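PDB 6SYY: periplasmic cell division protein (SufI) from Aquifex aeolicus, which is the multicopper oxidase McoA, which binds four copper ions and probably couples the oxidation of its substrates to the reduction of dioxygen. Local coordinates for residues N50-F55 and D200-I205; Q190-E195 and R245-F250. One frame throughout, in Å; residues are numbered along the deposited sequence.

Contact 1. Residues N50-F55 and D200-I205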
ATOM      1  N   ASN A  50      -6.157  16.535   7.052  1.00 26.04           N
ATOM      2  CA  ASN A  50      -4.869  16.997   6.563  1.00 27.52           C
ATOM      3  C   ASN A  50      -4.631  16.456   5.160  1.00 23.44           C
ATOM      4  O   ASN A  50      -4.863  15.274   4.893  1.00 28.19           O
ATOM      5  CB  ASN A  50      -3.756  16.549   7.512  1.00 31.79           C
ATOM      6  CG  ASN A  50      -2.371  16.802   6.952  1.00 77.17           C
ATOM      7  OD1 ASN A  50      -1.986  17.947   6.716  1.00 54.31           O
ATOM      8  ND2 ASN A  50      -1.607  15.731   6.748  1.00 49.14           N
ATOM      9  N   ILE A  51      -4.203  17.326   4.256  1.00 30.12           N
ATOM     10  CA  ILE A  51      -3.792  16.943   2.909  1.00 31.45           C
ATOM     11  C   ILE A  51      -2.274  17.047   2.851  1.00 26.04           C
ATOM     12  O   ILE A  51      -1.731  18.144   3.037  1.00 31.93           O
ATOM     13  CB  ILE A  51      -4.441  17.826   1.830  1.00 41.15           C
ATOM     14  CG1 ILE A  51      -5.963  17.671   1.837  1.00 27.39           C
ATOM     15  CG2 ILE A  51      -3.872  17.485   0.458  1.00 31.62           C
ATOM     16  CD1 ILE A  51      -6.428  16.252   1.630  1.00 31.69           C
ATOM     17  N   PRO A  52      -1.553  15.954   2.613  1.00 35.52           N
ATOM     18  CA  PRO A  52      -0.088  16.026   2.626  1.00 42.66           C
ATOM     19  C   PRO A  52       0.426  16.962   1.546  1.00 45.04           C
ATOM     20  O   PRO A  52      -0.235  17.204   0.533  1.00 32.69           O
ATOM     21  CB  PRO A  52       0.346  14.578   2.360  1.00 26.11           C
ATOM     22  CG  PRO A  52      -0.851  13.743   2.687  1.00 32.73           C
ATOM     23  CD  PRO A  52      -2.038  14.591   2.349  1.00 39.83           C
ATOM     24  N   GLY A  53       1.612  17.509   1.783  1.00 28.69           N
ATOM     25  CA  GLY A  53       2.308  18.223   0.738  1.00 23.77           C
ATOM     26  C   GLY A  53       2.704  17.285  -0.384  1.00 30.37           C
ATOM     27  O   GLY A  53       2.651  16.061  -0.269  1.00 27.20           O
ATOM     28  N   TYR A  54       3.086  17.869  -1.512  1.00 29.03           N
ATOM     29  CA  TYR A  54       3.518  17.073  -2.646  1.00 27.01           C
ATOM     30  C   TYR A  54       4.907  17.510  -3.085  1.00 34.70           C
ATOM     31  O   TYR A  54       5.337  18.643  -2.843  1.00 33.88           O
ATOM     32  CB  TYR A  54       2.532  17.170  -3.817  1.00 23.41           C
ATOM     33  CG  TYR A  54       2.445  18.529  -4.470  1.00 28.21           C
ATOM     34  CD1 TYR A  54       1.627  19.522  -3.946  1.00 46.64           C
ATOM     35  CD2 TYR A  54       3.162  18.811  -5.626  1.00 26.57           C
ATOM     36  CE1 TYR A  54       1.536  20.761  -4.546  1.00 41.69           C
ATOM     37  CE2 TYR A  54       3.080  20.044  -6.231  1.00 30.12           C
ATOM     38  CZ  TYR A  54       2.265  21.016  -5.689  1.00 48.81           C
ATOM     39  OH  TYR A  54       2.179  22.248  -6.293  1.00 52.22           O
ATOM     40  N   PHE A  55       5.612  16.587  -3.727  1.00 25.09           N
ATOM     41  CA  PHE A  55       6.960  16.853  -4.209  1.00 43.67           C
ATOM     42  C   PHE A  55       7.083  16.287  -5.611  1.00 23.84           C
ATOM     43  O   PHE A  55       6.868  15.090  -5.822  1.00 37.55           O
ATOM     44  CB  PHE A  55       8.014  16.247  -3.280  1.00 23.20           C
ATOM     45  CG  PHE A  55       9.417  16.461  -3.747  1.00 30.55           C
ATOM     46  CD1 PHE A  55       9.982  17.723  -3.718  1.00 25.65           C
ATOM     47  CD2 PHE A  55      10.173  15.403  -4.218  1.00 49.84           C
ATOM     48  CE1 PHE A  55      11.275  17.927  -4.150  1.00 32.93           C
ATOM     49  CE2 PHE A  55      11.467  15.600  -4.651  1.00 25.68           C
ATOM     50  CZ  PHE A  55      12.018  16.864  -4.618  1.00 29.57           C
ATOM     51  N   ASP A 200      -8.722  15.330  -6.138  1.00 31.58           N
ATOM     52  CA  ASP A 200      -7.889  14.128  -6.165  1.00 23.89           C
ATOM     53  C   ASP A 200      -7.207  14.050  -4.799  1.00 20.35           C
ATOM     54  O   ASP A 200      -6.178  14.693  -4.573  1.00 29.30           O
ATOM     55  CB  ASP A 200      -6.883  14.185  -7.314  1.00 27.41           C
ATOM     56  CG  ASP A 200      -6.208  12.842  -7.581  1.00 56.61           C
ATOM     57  OD1 ASP A 200      -6.347  11.921  -6.751  1.00 30.59           O
ATOM     58  OD2 ASP A 200      -5.538  12.703  -8.628  1.00 44.85           O
ATOM     59  N   ILE A 201      -7.779  13.263  -3.895  1.00 20.88           N
ATOM     60  CA  ILE A 201      -7.483  13.334  -2.471  1.00 24.54           C
ATOM     61  C   ILE A 201      -6.864  12.019  -2.006  1.00 31.50           C
ATOM     62  O   ILE A 201      -7.474  10.957  -2.170  1.00 23.00           O
ATOM     63  CB  ILE A 201      -8.743  13.645  -1.648  1.00 22.35           C
ATOM     64  CG1 ILE A 201      -9.432  14.915  -2.166  1.00 20.71           C
ATOM     65  CG2 ILE A 201      -8.404  13.733  -0.165  1.00 26.26           C
ATOM     66  CD1 ILE A 201      -8.598  16.161  -2.066  1.00 21.00           C
ATOM     67  N   PRO A 202      -5.676  12.034  -1.403  1.00 29.54           N
ATOM     68  CA  PRO A 202      -5.154  10.815  -0.777  1.00 19.03           C
ATOM     69  C   PRO A 202      -5.849  10.550   0.546  1.00 19.06           C
ATOM     70  O   PRO A 202      -6.158  11.470   1.304  1.00 36.39           O
ATOM     71  CB  PRO A 202      -3.667  11.134  -0.566  1.00 19.00           C
ATOM     72  CG  PRO A 202      -3.630  12.614  -0.416  1.00 34.36           C
ATOM     73  CD  PRO A 202      -4.732  13.161  -1.296  1.00 28.41           C
ATOM     74  N   LEU A 203      -6.091   9.270   0.823  1.00 28.48           N
ATOM     75  CA  LEU A 203      -6.652   8.841   2.103  1.00 18.91           C
ATOM     76  C   LEU A 203      -5.758   7.719   2.626  1.00 28.37           C
ATOM     77  O   LEU A 203      -5.992   6.536   2.363  1.00 20.55           O
ATOM     78  CB  LEU A 203      -8.111   8.402   1.965  1.00 24.24           C
ATOM     79  CG  LEU A 203      -9.126   9.418   1.420  1.00 19.33           C
ATOM     80  CD1 LEU A 203     -10.511   8.805   1.404  1.00 19.48           C
ATOM     81  CD2 LEU A 203      -9.129  10.704   2.230  1.00 25.04           C
ATOM     82  N   ILE A 204      -4.716   8.101   3.360  1.00 20.64           N
ATOM     83  CA  ILE A 204      -3.803   7.147   3.974  1.00 21.88           C
ATOM     84  C   ILE A 204      -4.418   6.761   5.317  1.00 31.22           C
ATOM     85  O   ILE A 204      -4.322   7.504   6.296  1.00 26.77           O
ATOM     86  CB  ILE A 204      -2.397   7.728   4.123  1.00 20.72           C
ATOM     87  CG1 ILE A 204      -1.842   8.095   2.740  1.00 18.66           C
ATOM     88  CG2 ILE A 204      -1.484   6.744   4.852  1.00 18.60           C
ATOM     89  CD1 ILE A 204      -0.777   9.167   2.758  1.00 25.22           C
ATOM     90  N   ILE A 205      -5.067   5.600   5.358  1.00 26.83           N
ATOM     91  CA  ILE A 205      -5.818   5.176   6.535  1.00 19.52           C
ATOM     92  C   ILE A 205      -4.918   4.342   7.436  1.00 23.88           C
ATOM     93  O   ILE A 205      -4.304   3.361   6.997  1.00 26.23           O
ATOM     94  CB  ILE A 205      -7.079   4.395   6.134  1.00 19.14           C
ATOM     95  CG1 ILE A 205      -7.907   5.208   5.140  1.00 19.03           C
ATOM     96  CG2 ILE A 205      -7.907   4.062   7.367  1.00 24.08           C
ATOM     97  CD1 ILE A 205      -9.192   4.529   4.726  1.00 24.48           C
TER
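Both isoleucines at this contact place CG1 beside their own backbone N and CG2 anti to it (chi1 -63° in Ile51, -54° in Ile201), and the two use different branches to meet. Ile51 bends at its second torsion as well, chi2 -58°, which carries its terminal methyl across to the strand. There Ile51 CD1 lies 3.7 Å from Ile201 CG2, the side chains crossing at about a right angle. One residue further on, the two proline rings slide past each other in opposite directions, with Pro52 CD 3.8 Å from Pro202 CG.

The fold is built from cupredoxin-like beta domains, and the contact joins two of its sheets: residues 50-53 form the loop that leads into strand 54-56, at the edge of a five-stranded sheet, while 200-205 starts a strand paired with 247-254. Met177, from the same five-stranded sheet as 54-56, also packs on Pro202 and Ile204. No hydrogen bond links the two segments directly, but Asn234 bridges them, its ND2 donating to both Asn50 O and Pro202 O while its OD1 accepts from Ile204 N. Tyr196 packs against Ile51 and Pro202, and its hydroxyl is hydrogen-bonded to Pro52 O.

Contact 2. Residues Q190-E195 and R245-F250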
ATOM      1  N   GLN A 190      -8.049  15.036 -17.335  1.00 24.98           N
ATOM      2  CA  GLN A 190      -8.764  15.992 -18.172  1.00 25.85           C
ATOM      3  C   GLN A 190     -10.255  15.692 -18.202  1.00 42.65           C
ATOM      4  O   GLN A 190     -11.081  16.608 -18.116  1.00 40.56           O
ATOM      5  CB  GLN A 190      -8.190  15.979 -19.585  1.00 32.81           C
ATOM      6  CG  GLN A 190      -8.887  16.933 -20.536  1.00 56.60           C
ATOM      7  CD  GLN A 190      -8.448  16.741 -21.970  1.00 95.96           C
ATOM      8  OE1 GLN A 190      -7.830  17.624 -22.566  1.00116.35           O
ATOM      9  NE2 GLN A 190      -8.768  15.584 -22.536  1.00 85.92           N
ATOM     10  N   ALA A 191     -10.617  14.413 -18.329  1.00 28.15           N
ATOM     11  CA  ALA A 191     -12.025  14.042 -18.371  1.00 46.58           C
ATOM     12  C   ALA A 191     -12.770  14.508 -17.126  1.00 52.04           C
ATOM     13  O   ALA A 191     -13.934  14.915 -17.219  1.00 39.46           O
ATOM     14  CB  ALA A 191     -12.161  12.529 -18.537  1.00 25.75           C
ATOM     15  N   LEU A 192     -12.117  14.487 -15.965  1.00 29.10           N
ATOM     16  CA  LEU A 192     -12.783  14.808 -14.712  1.00 29.02           C
ATOM     17  C   LEU A 192     -12.263  16.072 -14.044  1.00 26.22           C
ATOM     18  O   LEU A 192     -12.693  16.379 -12.925  1.00 28.57           O
ATOM     19  CB  LEU A 192     -12.664  13.629 -13.736  1.00 23.74           C
ATOM     20  CG  LEU A 192     -13.224  12.305 -14.257  1.00 24.77           C
ATOM     21  CD1 LEU A 192     -12.919  11.164 -13.295  1.00 23.00           C
ATOM     22  CD2 LEU A 192     -14.718  12.422 -14.491  1.00 26.98           C
ATOM     23  N   ASP A 193     -11.363  16.815 -14.689  1.00 36.26           N
ATOM     24  CA  ASP A 193     -10.811  18.043 -14.115  1.00 47.16           C
ATOM     25  C   ASP A 193     -10.185  17.770 -12.748  1.00 24.09           C
ATOM     26  O   ASP A 193     -10.324  18.557 -11.810  1.00 43.64           O
ATOM     27  CB  ASP A 193     -11.878  19.140 -14.026  1.00 30.30           C
ATOM     28  CG  ASP A 193     -11.284  20.525 -13.874  1.00 59.24           C
ATOM     29  OD1 ASP A 193     -10.056  20.668 -14.047  1.00 88.52           O
ATOM     30  OD2 ASP A 193     -12.047  21.471 -13.578  1.00 74.29           O
ATOM     31  N   LEU A 194      -9.498  16.636 -12.630  1.00 25.43           N
ATOM     32  CA  LEU A 194      -8.873  16.273 -11.367  1.00 35.62           C
ATOM     33  C   LEU A 194      -7.697  17.193 -11.062  1.00 30.10           C
ATOM     34  O   LEU A 194      -7.004  17.677 -11.959  1.00 41.94           O
ATOM     35  CB  LEU A 194      -8.399  14.819 -11.396  1.00 23.65           C
ATOM     36  CG  LEU A 194      -9.478  13.755 -11.633  1.00 23.45           C
ATOM     37  CD1 LEU A 194      -8.876  12.343 -11.606  1.00 31.90           C
ATOM     38  CD2 LEU A 194     -10.616  13.889 -10.623  1.00 22.15           C
ATOM     39  N   GLU A 195      -7.491  17.444  -9.772  1.00 26.16           N
ATOM     40  CA  GLU A 195      -6.364  18.231  -9.294  1.00 28.11           C
ATOM     41  C   GLU A 195      -6.025  17.762  -7.890  1.00 24.08           C
ATOM     42  O   GLU A 195      -6.918  17.664  -7.041  1.00 25.40           O
ATOM     43  CB  GLU A 195      -6.684  19.732  -9.297  1.00 36.85           C
ATOM     44  CG  GLU A 195      -5.579  20.590  -8.702  1.00 49.06           C
ATOM     45  CD  GLU A 195      -5.867  22.077  -8.803  1.00 82.14           C
ATOM     46  OE1 GLU A 195      -6.849  22.454  -9.483  1.00 41.34           O
ATOM     47  OE2 GLU A 195      -5.104  22.864  -8.202  1.00 57.39           O
ATOM     48  N   ARG A 245     -20.733  19.208  -4.818  1.00 28.99           N
ATOM     49  CA  ARG A 245     -21.445  18.232  -5.644  1.00 23.46           C
ATOM     50  C   ARG A 245     -20.627  18.017  -6.916  1.00 25.76           C
ATOM     51  O   ARG A 245     -20.861  18.617  -7.968  1.00 24.04           O
ATOM     52  CB  ARG A 245     -22.871  18.691  -5.934  1.00 27.15           C
ATOM     53  CG  ARG A 245     -23.783  18.624  -4.710  1.00 24.92           C
ATOM     54  CD  ARG A 245     -25.241  18.904  -5.047  1.00 26.15           C
ATOM     55  NE  ARG A 245     -25.837  17.850  -5.864  1.00 29.21           N
ATOM     56  CZ  ARG A 245     -26.168  17.988  -7.145  1.00 28.86           C
ATOM     57  NH1 ARG A 245     -25.966  19.141  -7.764  1.00 30.01           N
ATOM     58  NH2 ARG A 245     -26.708  16.972  -7.805  1.00 29.49           N
ATOM     59  N   LYS A 246     -19.620  17.155  -6.797  1.00 24.54           N
ATOM     60  CA  LYS A 246     -18.669  16.898  -7.869  1.00 46.91           C
ATOM     61  C   LYS A 246     -18.232  15.443  -7.773  1.00 29.40           C
ATOM     62  O   LYS A 246     -18.538  14.741  -6.805  1.00 28.47           O
ATOM     63  CB  LYS A 246     -17.445  17.834  -7.789  1.00 22.60           C
ATOM     64  CG  LYS A 246     -17.734  19.303  -8.068  1.00 60.45           C
ATOM     65  CD  LYS A 246     -16.467  20.096  -8.371  1.00 48.30           C
ATOM     66  CE  LYS A 246     -15.686  20.419  -7.113  1.00 53.33           C
ATOM     67  NZ  LYS A 246     -14.506  21.283  -7.402  1.00 59.20           N
ATOM     68  N   ILE A 247     -17.508  14.990  -8.791  1.00 26.84           N
ATOM     69  CA  ILE A 247     -16.804  13.718  -8.700  1.00 32.40           C
ATOM     70  C   ILE A 247     -15.469  13.951  -8.010  1.00 41.70           C
ATOM     71  O   ILE A 247     -14.702  14.841  -8.399  1.00 28.70           O
ATOM     72  CB  ILE A 247     -16.603  13.095 -10.089  1.00 28.96           C
ATOM     73  CG1 ILE A 247     -17.951  12.671 -10.685  1.00 24.16           C
ATOM     74  CG2 ILE A 247     -15.617  11.923 -10.002  1.00 22.36           C
ATOM     75  CD1 ILE A 247     -17.884  12.286 -12.152  1.00 26.15           C
ATOM     76  N   TYR A 248     -15.199  13.168  -6.970  1.00 29.61           N
ATOM     77  CA  TYR A 248     -13.916  13.179  -6.282  1.00 35.23           C
ATOM     78  C   TYR A 248     -13.209  11.852  -6.503  1.00 31.60           C
ATOM     79  O   TYR A 248     -13.839  10.790  -6.500  1.00 31.57           O
ATOM     80  CB  TYR A 248     -14.080  13.420  -4.780  1.00 23.59           C
ATOM     81  CG  TYR A 248     -14.342  14.857  -4.406  1.00 24.50           C
ATOM     82  CD1 TYR A 248     -15.562  15.454  -4.690  1.00 24.24           C
ATOM     83  CD2 TYR A 248     -13.372  15.615  -3.759  1.00 25.07           C
ATOM     84  CE1 TYR A 248     -15.809  16.772  -4.351  1.00 28.12           C
ATOM     85  CE2 TYR A 248     -13.609  16.934  -3.415  1.00 32.76           C
ATOM     86  CZ  TYR A 248     -14.831  17.507  -3.714  1.00 43.62           C
ATOM     87  OH  TYR A 248     -15.085  18.817  -3.377  1.00 39.12           O
ATOM     88  N   ARG A 249     -11.900  11.916  -6.698  1.00 26.96           N
ATOM     89  CA  ARG A 249     -11.063  10.729  -6.702  1.00 19.58           C
ATOM     90  C   ARG A 249     -10.373  10.620  -5.351  1.00 31.86           C
ATOM     91  O   ARG A 249      -9.735  11.575  -4.898  1.00 27.15           O
ATOM     92  CB  ARG A 249     -10.028  10.788  -7.823  1.00 37.27           C
ATOM     93  CG  ARG A 249      -8.990   9.690  -7.749  1.00 39.20           C
ATOM     94  CD  ARG A 249      -8.038   9.798  -8.908  1.00 37.20           C
ATOM     95  NE  ARG A 249      -7.194   8.617  -9.030  1.00 24.92           N
ATOM     96  CZ  ARG A 249      -6.466   8.349 -10.106  1.00 28.91           C
ATOM     97  NH1 ARG A 249      -6.494   9.180 -11.143  1.00 28.78           N
ATOM     98  NH2 ARG A 249      -5.716   7.258 -10.150  1.00 25.66           N
ATOM     99  N   PHE A 250     -10.513   9.467  -4.706  1.00 28.81           N
ATOM    100  CA  PHE A 250      -9.819   9.194  -3.454  1.00 30.82           C
ATOM    101  C   PHE A 250      -8.863   8.031  -3.664  1.00 29.20           C
ATOM    102  O   PHE A 250      -9.272   6.956  -4.119  1.00 31.08           O
ATOM    103  CB  PHE A 250     -10.805   8.894  -2.326  1.00 21.66           C
ATOM    104  CG  PHE A 250     -11.738  10.027  -2.029  1.00 26.42           C
ATOM    105  CD1 PHE A 250     -11.289  11.147  -1.347  1.00 24.30           C
ATOM    106  CD2 PHE A 250     -13.060   9.979  -2.435  1.00 23.86           C
ATOM    107  CE1 PHE A 250     -12.144  12.199  -1.075  1.00 51.45           C
ATOM    108  CE2 PHE A 250     -13.920  11.026  -2.166  1.00 26.01           C
ATOM    109  CZ  PHE A 250     -13.463  12.138  -1.486  1.00 35.17           C
TER
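Leu192 and Leu194 face Ile247 and Arg249 where the chain, leaving helix 183-192, lies beside strand 247-254 of a cupredoxin-like beta domain. Asp193 leaves helical geometry with a positive phi of 56°, and the leucines before and after it both point at the strand. The closely packed part consists of two side-chain pairs. Leu192 CD2 comes to 3.9 Å from Ile247 CD1, methyl against methyl, with the side chains crossing at about a right angle. Leu304, from the neighbouring strand 300-306, closes on both of them.

Leu194 crosses Arg249 in the same manner, meeting its aliphatic part: Leu194 CD1 is 3.8 Å from Arg249 CD. With CG anti to the backbone N (chi1 171°) and the chain extended on to NE, the arginine passes across the end of the leucine, and its charged end goes on to salt bridges from NH1 to Glu185 and from NH2 to Asp302. Those two carboxylates would hold the guanidinium of the buried Arg249 in a set orientation and balance its charge.

The outer side is much looser. Asp193 and Glu195 are exposed and take no part in the packing, and although Asp193 OD2 and Lys246 NZ carry opposite charges, they stay 6.7 Å apart, too far for a salt bridge. Back in the buried part, the same Leu194 methyl also borders the guanidinium, at its edge and in its plane, with CD1 4.0 Å from Arg249 NH1.

From the N terminus the chain passes 50-55 first, then runs through 144 residues, about half of them loop and the rest mostly strand, before contact 1 closes that long loop at 200-205. Just ahead of this return lies 190-195, which opens the shorter loop of 49 residues that contact 2 closes at 245-250. The segments therefore alternate along the chain, and the two loops cross without nesting. Strand 200-208 runs parallel to 247-254, with a probable hydrogen bond of 2.8 Å from Ile201 N to Arg249 O. Contact 1 ties this pair of strands to the sheet of 54-56, and contact 2 ties it to the end of helix 183-192.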